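Local coordinates for Alpha/beta hydrolase (Novosphingobium aromaticivorans, PDB 3BWX), which is probably a hydrolase of the alpha/beta-hydrolase fold, its substrate not established, at residues Ile122-Ser135 and Arg228-Ser242. The protein carries 1 engineered substitution. Numbering follows the deposited sequence.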
ATOM      1  N   ILE A 122     -15.307  -3.383   8.291  1.00  7.51           N
ATOM      2  CA  ILE A 122     -14.860  -2.515   7.210  1.00  8.68           C
ATOM      3  C   ILE A 122     -16.005  -1.572   6.918  1.00  7.49           C
ATOM      4  O   ILE A 122     -17.057  -1.974   6.417  1.00  9.21           O
ATOM      5  CB  ILE A 122     -14.533  -3.321   5.924  1.00  9.26           C
ATOM      6  CG1 ILE A 122     -13.381  -4.308   6.167  1.00 12.74           C
ATOM      7  CG2 ILE A 122     -14.238  -2.374   4.729  1.00 10.14           C
ATOM      8  CD1 ILE A 122     -12.022  -3.671   6.509  1.00 16.53           C
ATOM      9  N   ALA A 123     -15.827  -0.294   7.221  1.00  6.33           N
ATOM     10  CA  ALA A 123     -16.835   0.717   6.886  1.00  8.17           C
ATOM     11  C   ALA A 123     -16.945   0.914   5.377  1.00  9.24           C
ATOM     12  O   ALA A 123     -18.032   1.084   4.857  1.00 10.40           O
ATOM     13  CB  ALA A 123     -16.516   2.034   7.616  1.00  9.62           C
ATOM     14  N   ALA A 124     -15.800   0.908   4.726  1.00  7.50           N
ATOM     15  CA  ALA A 124     -15.667   0.989   3.275  1.00  8.00           C
ATOM     16  C   ALA A 124     -14.220   0.676   2.942  1.00  5.81           C
ATOM     17  O   ALA A 124     -13.341   0.700   3.846  1.00  6.75           O
ATOM     18  CB  ALA A 124     -16.089   2.386   2.773  1.00  8.51           C
ATOM     19  N   ALA A 125     -13.918   0.420   1.667  1.00  7.18           N
ATOM     20  CA  ALA A 125     -12.575   0.066   1.284  1.00  8.31           C
ATOM     21  C   ALA A 125     -12.261   0.516  -0.153  1.00  8.08           C
ATOM     22  O   ALA A 125     -13.129   0.682  -1.009  1.00  6.99           O
ATOM     23  CB  ALA A 125     -12.304  -1.424   1.441  1.00  8.53           C
ATOM     24  N   VAL A 126     -10.967   0.653  -0.382  1.00  6.52           N
ATOM     25  CA  VAL A 126     -10.389   0.948  -1.661  1.00  9.14           C
ATOM     26  C   VAL A 126      -9.299  -0.058  -1.916  1.00  8.69           C
ATOM     27  O   VAL A 126      -8.420  -0.188  -1.079  1.00  8.75           O
ATOM     28  CB  VAL A 126      -9.770   2.368  -1.677  1.00  9.28           C
ATOM     29  CG1 VAL A 126      -9.097   2.649  -3.073  1.00  7.12           C
ATOM     30  CG2 VAL A 126     -10.800   3.447  -1.330  1.00  8.34           C
ATOM     31  N   LEU A 127      -9.356  -0.759  -3.045  1.00  7.93           N
ATOM     32  CA  LEU A 127      -8.294  -1.664  -3.497  1.00  7.57           C
ATOM     33  C   LEU A 127      -7.597  -0.935  -4.630  1.00 10.03           C
ATOM     34  O   LEU A 127      -8.214  -0.623  -5.656  1.00  9.99           O
ATOM     35  CB  LEU A 127      -8.813  -3.018  -3.982  1.00  9.91           C
ATOM     36  CG  LEU A 127      -9.364  -4.014  -2.955  1.00  9.96           C
ATOM     37  CD1 LEU A 127      -9.945  -5.241  -3.689  1.00  8.40           C
ATOM     38  CD2 LEU A 127      -8.255  -4.423  -1.944  1.00  8.88           C
ATOM     39  N   ASN A 128      -6.335  -0.640  -4.443  1.00  8.17           N
ATOM     40  CA  ASN A 128      -5.574   0.089  -5.449  1.00  7.77           C
ATOM     41  C   ASN A 128      -4.681  -0.859  -6.220  1.00  8.98           C
ATOM     42  O   ASN A 128      -3.617  -1.298  -5.762  1.00  9.52           O
ATOM     43  CB  ASN A 128      -4.779   1.190  -4.833  1.00  9.81           C
ATOM     44  CG  ASN A 128      -3.983   1.973  -5.842  1.00 10.35           C
ATOM     45  OD1 ASN A 128      -4.365   2.095  -7.013  1.00 10.55           O
ATOM     46  ND2 ASN A 128      -2.899   2.554  -5.383  1.00  9.08           N
ATOM     47  N   ASP A 129      -5.170  -1.194  -7.404  1.00  9.75           N
ATOM     48  CA  ASP A 129      -4.439  -1.966  -8.428  1.00 10.95           C
ATOM     49  C   ASP A 129      -4.023  -3.345  -7.955  1.00  9.44           C
ATOM     50  O   ASP A 129      -2.886  -3.804  -8.148  1.00 12.52           O
ATOM     51  CB  ASP A 129      -3.269  -1.188  -9.065  1.00 10.15           C
ATOM     52  CG  ASP A 129      -2.973  -1.645 -10.496  1.00 11.01           C
ATOM     53  OD1 ASP A 129      -3.853  -1.454 -11.319  1.00 10.45           O
ATOM     54  OD2 ASP A 129      -1.915  -2.246 -10.764  1.00 13.00           O
ATOM     55  N   VAL A 130      -4.933  -4.002  -7.274  1.00 10.06           N
ATOM     56  CA  VAL A 130      -4.724  -5.362  -6.880  1.00 10.44           C
ATOM     57  C   VAL A 130      -6.090  -6.035  -6.823  1.00 13.02           C
ATOM     58  O   VAL A 130      -7.100  -5.403  -6.528  1.00 12.50           O
ATOM     59  CB  VAL A 130      -3.972  -5.458  -5.571  1.00 12.33           C
ATOM     60  CG1 VAL A 130      -4.748  -4.824  -4.426  1.00 15.18           C
ATOM     61  CG2 VAL A 130      -3.535  -6.897  -5.339  1.00 17.53           C
ATOM     62  N   GLY A 131      -6.092  -7.327  -7.119  1.00 14.15           N
ATOM     63  CA  GLY A 131      -7.296  -8.140  -7.098  1.00 16.32           C
ATOM     64  C   GLY A 131      -6.994  -9.598  -6.787  1.00 14.72           C
ATOM     65  O   GLY A 131      -5.863  -9.960  -6.569  1.00 14.98           O
ATOM     66  N   PRO A 132      -8.046 -10.438  -6.743  1.00 14.33           N
ATOM     67  CA  PRO A 132      -7.879 -11.851  -6.387  1.00 16.00           C
ATOM     68  C   PRO A 132      -7.228 -12.696  -7.475  1.00 19.42           C
ATOM     69  O   PRO A 132      -7.060 -13.895  -7.272  1.00 20.72           O
ATOM     70  CB  PRO A 132      -9.310 -12.309  -6.146  1.00 14.82           C
ATOM     71  CG  PRO A 132     -10.157 -11.406  -7.050  1.00 11.82           C
ATOM     72  CD  PRO A 132      -9.458 -10.090  -7.000  1.00 18.80           C
ATOM     73  N   GLU A 133      -6.926 -12.103  -8.621  1.00 18.99           N
ATOM     74  CA  GLU A 133      -6.104 -12.729  -9.667  1.00 22.19           C
ATOM     75  C   GLU A 133      -4.992 -11.746  -9.931  1.00 22.15           C
ATOM     76  O   GLU A 133      -5.250 -10.581 -10.255  1.00 17.96           O
ATOM     77  CB  GLU A 133      -6.895 -12.967 -10.959  1.00 23.44           C
ATOM     78  CG  GLU A 133      -7.990 -14.012 -10.809  1.00 24.94           C
ATOM     79  CD  GLU A 133      -8.991 -14.098 -11.975  1.00 28.09           C
ATOM     80  OE1 GLU A 133      -9.247 -13.092 -12.701  1.00 30.20           O
ATOM     81  OE2 GLU A 133      -9.573 -15.199 -12.127  1.00 29.38           O
ATOM     82  N   VAL A 134      -3.757 -12.219  -9.785  1.00 23.53           N
ATOM     83  CA  VAL A 134      -2.571 -11.395  -9.949  1.00 24.18           C
ATOM     84  C   VAL A 134      -1.816 -11.856 -11.206  1.00 24.34           C
ATOM     85  O   VAL A 134      -1.539 -13.047 -11.354  1.00 25.68           O
ATOM     86  CB  VAL A 134      -1.709 -11.504  -8.697  1.00 24.28           C
ATOM     87  CG1 VAL A 134      -0.483 -10.636  -8.815  1.00 20.44           C
ATOM     88  CG2 VAL A 134      -2.552 -11.124  -7.483  1.00 24.06           C
ATOM     89  N   SER A 135      -1.494 -10.916 -12.096  1.00 22.37           N
ATOM     90  CA  SER A 135      -0.901 -11.230 -13.400  1.00 25.20           C
ATOM     91  C   SER A 135       0.540 -11.657 -13.150  1.00 26.15           C
ATOM     92  O   SER A 135       1.223 -11.022 -12.352  1.00 26.89           O
ATOM     93  CB  SER A 135      -0.942 -10.018 -14.361  1.00 26.93           C
ATOM     94  OG  SER A 135      -2.262  -9.536 -14.596  1.00 25.76           O
ATOM     95  N   ARG A 228     -19.071  -4.995   1.366  1.00  8.74           N
ATOM     96  CA  ARG A 228     -18.988  -3.701   1.999  1.00  7.62           C
ATOM     97  C   ARG A 228     -18.765  -2.705   0.858  1.00  9.42           C
ATOM     98  O   ARG A 228     -18.311  -3.130  -0.216  1.00 11.94           O
ATOM     99  CB  ARG A 228     -17.819  -3.681   2.981  1.00 11.36           C
ATOM    100  CG  ARG A 228     -17.823  -4.903   3.954  1.00 12.23           C
ATOM    101  CD  ARG A 228     -19.070  -4.954   4.841  1.00 12.60           C
ATOM    102  NE  ARG A 228     -19.140  -3.681   5.511  1.00 11.45           N
ATOM    103  CZ  ARG A 228     -20.167  -2.852   5.519  1.00 16.07           C
ATOM    104  NH1 ARG A 228     -21.339  -3.201   5.000  1.00 18.71           N
ATOM    105  NH2 ARG A 228     -20.026  -1.663   6.078  1.00 20.97           N
ATOM    106  N   PRO A 229     -19.043  -1.405   1.084  1.00  9.78           N
ATOM    107  CA  PRO A 229     -18.782  -0.393   0.027  1.00  8.38           C
ATOM    108  C   PRO A 229     -17.348  -0.435  -0.454  1.00  6.31           C
ATOM    109  O   PRO A 229     -16.402  -0.402   0.368  1.00  7.68           O
ATOM    110  CB  PRO A 229     -19.105   0.928   0.708  1.00  8.45           C
ATOM    111  CG  PRO A 229     -20.061   0.548   1.824  1.00 10.61           C
ATOM    112  CD  PRO A 229     -19.672  -0.821   2.276  1.00 10.38           C
ATOM    113  N   LEU A 230     -17.164  -0.516  -1.766  1.00  8.35           N
ATOM    114  CA  LEU A 230     -15.865  -0.803  -2.347  1.00  7.61           C
ATOM    115  C   LEU A 230     -15.644  -0.029  -3.616  1.00  7.85           C
ATOM    116  O   LEU A 230     -16.477  -0.016  -4.524  1.00  8.38           O
ATOM    117  CB  LEU A 230     -15.709  -2.317  -2.617  1.00  8.79           C
ATOM    118  CG  LEU A 230     -14.339  -2.790  -3.121  1.00  6.15           C
ATOM    119  CD1 LEU A 230     -13.121  -2.527  -2.210  1.00  7.23           C
ATOM    120  CD2 LEU A 230     -14.452  -4.322  -3.440  1.00  9.91           C
ATOM    121  N   LEU A 231     -14.448   0.538  -3.666  1.00  8.27           N
ATOM    122  CA  LEU A 231     -13.833   1.088  -4.859  1.00  6.78           C
ATOM    123  C   LEU A 231     -12.610   0.273  -5.224  1.00  8.14           C
ATOM    124  O   LEU A 231     -11.774  -0.027  -4.349  1.00  8.21           O
ATOM    125  CB  LEU A 231     -13.376   2.524  -4.591  1.00  7.29           C
ATOM    126  CG  LEU A 231     -12.432   3.212  -5.629  1.00  8.05           C
ATOM    127  CD1 LEU A 231     -13.117   3.406  -6.995  1.00 12.21           C
ATOM    128  CD2 LEU A 231     -11.894   4.573  -5.075  1.00  7.48           C
ATOM    129  N   VAL A 232     -12.511  -0.027  -6.520  1.00  6.65           N
ATOM    130  CA  VAL A 232     -11.339  -0.643  -7.117  1.00  8.14           C
ATOM    131  C   VAL A 232     -10.716   0.354  -8.093  1.00  7.47           C
ATOM    132  O   VAL A 232     -11.394   0.790  -9.030  1.00  6.43           O
ATOM    133  CB  VAL A 232     -11.667  -1.951  -7.825  1.00  8.41           C
ATOM    134  CG1 VAL A 232     -10.377  -2.581  -8.374  1.00  7.79           C
ATOM    135  CG2 VAL A 232     -12.343  -2.918  -6.906  1.00  9.59           C
ATOM    136  N   LEU A 233      -9.482   0.747  -7.882  1.00  8.75           N
ATOM    137  CA  LEU A 233      -8.715   1.547  -8.814  1.00  7.74           C
ATOM    138  C   LEU A 233      -7.807   0.623  -9.620  1.00  6.52           C
ATOM    139  O   LEU A 233      -7.179  -0.301  -9.110  1.00  8.11           O
ATOM    140  CB  LEU A 233      -7.870   2.628  -8.061  1.00  7.28           C
ATOM    141  CG  LEU A 233      -8.664   3.717  -7.307  1.00  8.91           C
ATOM    142  CD1 LEU A 233      -7.827   4.473  -6.287  1.00 10.93           C
ATOM    143  CD2 LEU A 233      -9.337   4.688  -8.286  1.00 12.19           C
ATOM    144  N   ARG A 234      -7.670   0.879 -10.900  1.00  6.11           N
ATOM    145  CA  ARG A 234      -6.806   0.094 -11.763  1.00  8.47           C
ATOM    146  C   ARG A 234      -6.017   1.047 -12.662  1.00  8.04           C
ATOM    147  O   ARG A 234      -6.613   1.944 -13.284  1.00 10.11           O
ATOM    148  CB  ARG A 234      -7.634  -0.865 -12.657  1.00  8.91           C
ATOM    149  CG  ARG A 234      -6.755  -1.695 -13.532  1.00  9.29           C
ATOM    150  CD  ARG A 234      -7.484  -2.590 -14.485  1.00 10.89           C
ATOM    151  NE  ARG A 234      -6.419  -3.198 -15.266  1.00 11.99           N
ATOM    152  CZ  ARG A 234      -6.004  -2.844 -16.482  1.00  8.47           C
ATOM    153  NH1 ARG A 234      -6.681  -1.972 -17.239  1.00 10.84           N
ATOM    154  NH2 ARG A 234      -4.936  -3.418 -16.992  1.00  9.60           N
ATOM    155  N   GLY A 235      -4.709   0.821 -12.794  1.00  9.03           N
ATOM    156  CA  GLY A 235      -3.959   1.465 -13.842  1.00  8.59           C
ATOM    157  C   GLY A 235      -4.279   0.852 -15.198  1.00  6.80           C
ATOM    158  O   GLY A 235      -4.209  -0.367 -15.320  1.00  7.99           O
ATOM    159  N   GLU A 236      -4.574   1.687 -16.204  1.00  9.44           N
ATOM    160  CA  GLU A 236      -4.953   1.205 -17.526  1.00  9.80           C
ATOM    161  C   GLU A 236      -3.986   0.145 -18.068  1.00  8.83           C
ATOM    162  O   GLU A 236      -4.410  -0.830 -18.712  1.00  8.59           O
ATOM    163  CB  GLU A 236      -4.990   2.374 -18.479  1.00 10.05           C
ATOM    164  CG  GLU A 236      -5.461   1.990 -19.888  1.00 12.49           C
ATOM    165  CD  GLU A 236      -5.731   3.213 -20.727  1.00 16.13           C
ATOM    166  OE1 GLU A 236      -4.810   4.050 -20.816  1.00 11.08           O
ATOM    167  OE2 GLU A 236      -6.846   3.309 -21.274  1.00 21.53           O
ATOM    168  N   THR A 237      -2.695   0.322 -17.794  1.00 10.12           N
ATOM    169  CA  THR A 237      -1.659  -0.558 -18.314  1.00 10.78           C
ATOM    170  C   THR A 237      -1.071  -1.525 -17.281  1.00  9.07           C
ATOM    171  O   THR A 237      -0.017  -2.126 -17.494  1.00 11.31           O
ATOM    172  CB  THR A 237      -0.519   0.242 -18.985  1.00 13.41           C
ATOM    173  OG1 THR A 237       0.295   0.865 -17.996  1.00 11.64           O
ATOM    174  CG2 THR A 237      -1.083   1.309 -19.908  1.00 11.49           C
ATOM    175  N   SER A 238      -1.777  -1.712 -16.164  1.00  9.94           N
ATOM    176  CA  SER A 238      -1.256  -2.503 -15.071  1.00  9.96           C
ATOM    177  C   SER A 238      -0.870  -3.896 -15.496  1.00 12.10           C
ATOM    178  O   SER A 238      -1.681  -4.566 -16.151  1.00 11.40           O
ATOM    179  CB  SER A 238      -2.310  -2.634 -14.002  1.00  9.92           C
ATOM    180  OG  SER A 238      -1.830  -3.471 -12.963  1.00 10.09           O
ATOM    181  N   ASP A 239       0.356  -4.282 -15.120  1.00 11.78           N
ATOM    182  CA  ASP A 239       0.857  -5.658 -15.279  1.00 12.84           C
ATOM    183  C   ASP A 239       0.535  -6.573 -14.078  1.00 12.30           C
ATOM    184  O   ASP A 239       1.076  -7.690 -13.991  1.00 14.99           O
ATOM    185  CB  ASP A 239       2.351  -5.685 -15.645  1.00 14.08           C
ATOM    186  CG  ASP A 239       3.280  -5.243 -14.517  1.00 19.35           C
ATOM    187  OD1 ASP A 239       2.843  -4.877 -13.383  1.00 19.97           O
ATOM    188  OD2 ASP A 239       4.506  -5.321 -14.768  1.00 25.13           O
ATOM    189  N   ILE A 240      -0.323  -6.120 -13.171  1.00  9.68           N
ATOM    190  CA  ILE A 240      -0.633  -6.836 -11.918  1.00 12.65           C
ATOM    191  C   ILE A 240      -2.116  -7.153 -11.910  1.00 13.09           C
ATOM    192  O   ILE A 240      -2.526  -8.254 -11.609  1.00 14.67           O
ATOM    193  CB  ILE A 240      -0.194  -6.041 -10.669  1.00 12.90           C
ATOM    194  CG1 ILE A 240       1.324  -6.152 -10.477  1.00 15.20           C
ATOM    195  CG2 ILE A 240      -0.963  -6.518  -9.368  1.00 10.48           C
ATOM    196  CD1 ILE A 240       1.792  -7.411  -9.691  1.00 14.42           C
ATOM    197  N   LEU A 241      -2.917  -6.191 -12.311  1.00 11.40           N
ATOM    198  CA  LEU A 241      -4.386  -6.335 -12.343  1.00 10.50           C
ATOM    199  C   LEU A 241      -4.832  -6.156 -13.792  1.00  9.06           C
ATOM    200  O   LEU A 241      -4.658  -5.052 -14.348  1.00  9.25           O
ATOM    201  CB  LEU A 241      -5.037  -5.315 -11.429  1.00 10.42           C
ATOM    202  CG  LEU A 241      -6.565  -5.339 -11.425  1.00  9.91           C
ATOM    203  CD1 LEU A 241      -7.089  -6.701 -10.941  1.00 11.32           C
ATOM    204  CD2 LEU A 241      -7.181  -4.246 -10.565  1.00  9.26           C
ATOM    205  N   SER A 242      -5.352  -7.230 -14.392  1.00 10.87           N
ATOM    206  CA  SER A 242      -5.847  -7.185 -15.745  1.00 13.35           C
ATOM    207  C   SER A 242      -7.207  -6.471 -15.840  1.00 12.90           C
ATOM    208  O   SER A 242      -7.974  -6.416 -14.849  1.00 10.76           O
ATOM    209  CB  SER A 242      -5.942  -8.607 -16.312  1.00 12.95           C
ATOM    210  OG  SER A 242      -7.100  -9.295 -15.850  1.00 13.85           O
TER
HETATM  211  O   HOH W   1      -4.065  -8.352  -9.016  1.00 13.77           O
HETATM  212  O   HOH W   2      -5.415  -9.883 -13.016  1.00 16.64           O
HETATM  213  O   HOH W   3      -2.319  -7.341 -16.236  1.00 21.19           O
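Ala-125 to Asn-128 pair in parallel with Leu-230 to Leu-233, the strand axes 4.7 Å apart and 13° from aligned, and the ladder runs on to Asp-129 N, which donates to Leu-233 O. On one face the branched Val-126 places CG1, anti to its backbone N (chi1 178°), against both Leu-231 CD2 and Leu-233 CD1, and helix 272-282 packs on Val-126 and Leu-231; on the other, the single methyl of Ala-125 lets Leu-230 CD1 lie close beside the strand, 3.9 Å from Ala-125 CB, where Leu-225 of helix 219-225 also packs. Ahead of strand 230-235, Arg-228, bent at chi2 and chi3, grips Ile-122 O side-on in its guanidinium plane, just before the corner at Ala-123, with NE at 2.8 Å and NH2 at 3.0 Å. A methionine here would probably leave that carbonyl without either guanidinium donor and the corner less firmly tied. Past the strands, Asp-129 suits its place because one carboxylate serves several donors: Gly-235 N reaches OD1 (2.8 Å) from above the carboxylate plane, while Ser-238 OG meets the syn lone pair of OD2 at 2.5 Å. Ser-238 OG in turn accepts from Ile-240 N and Leu-241 N, an ST turn within an ST motif. OD2 also bonds His-265 ND1: an acid just past a strand and a loop histidine, consistent with part of an alpha/beta-hydrolase catalytic triad.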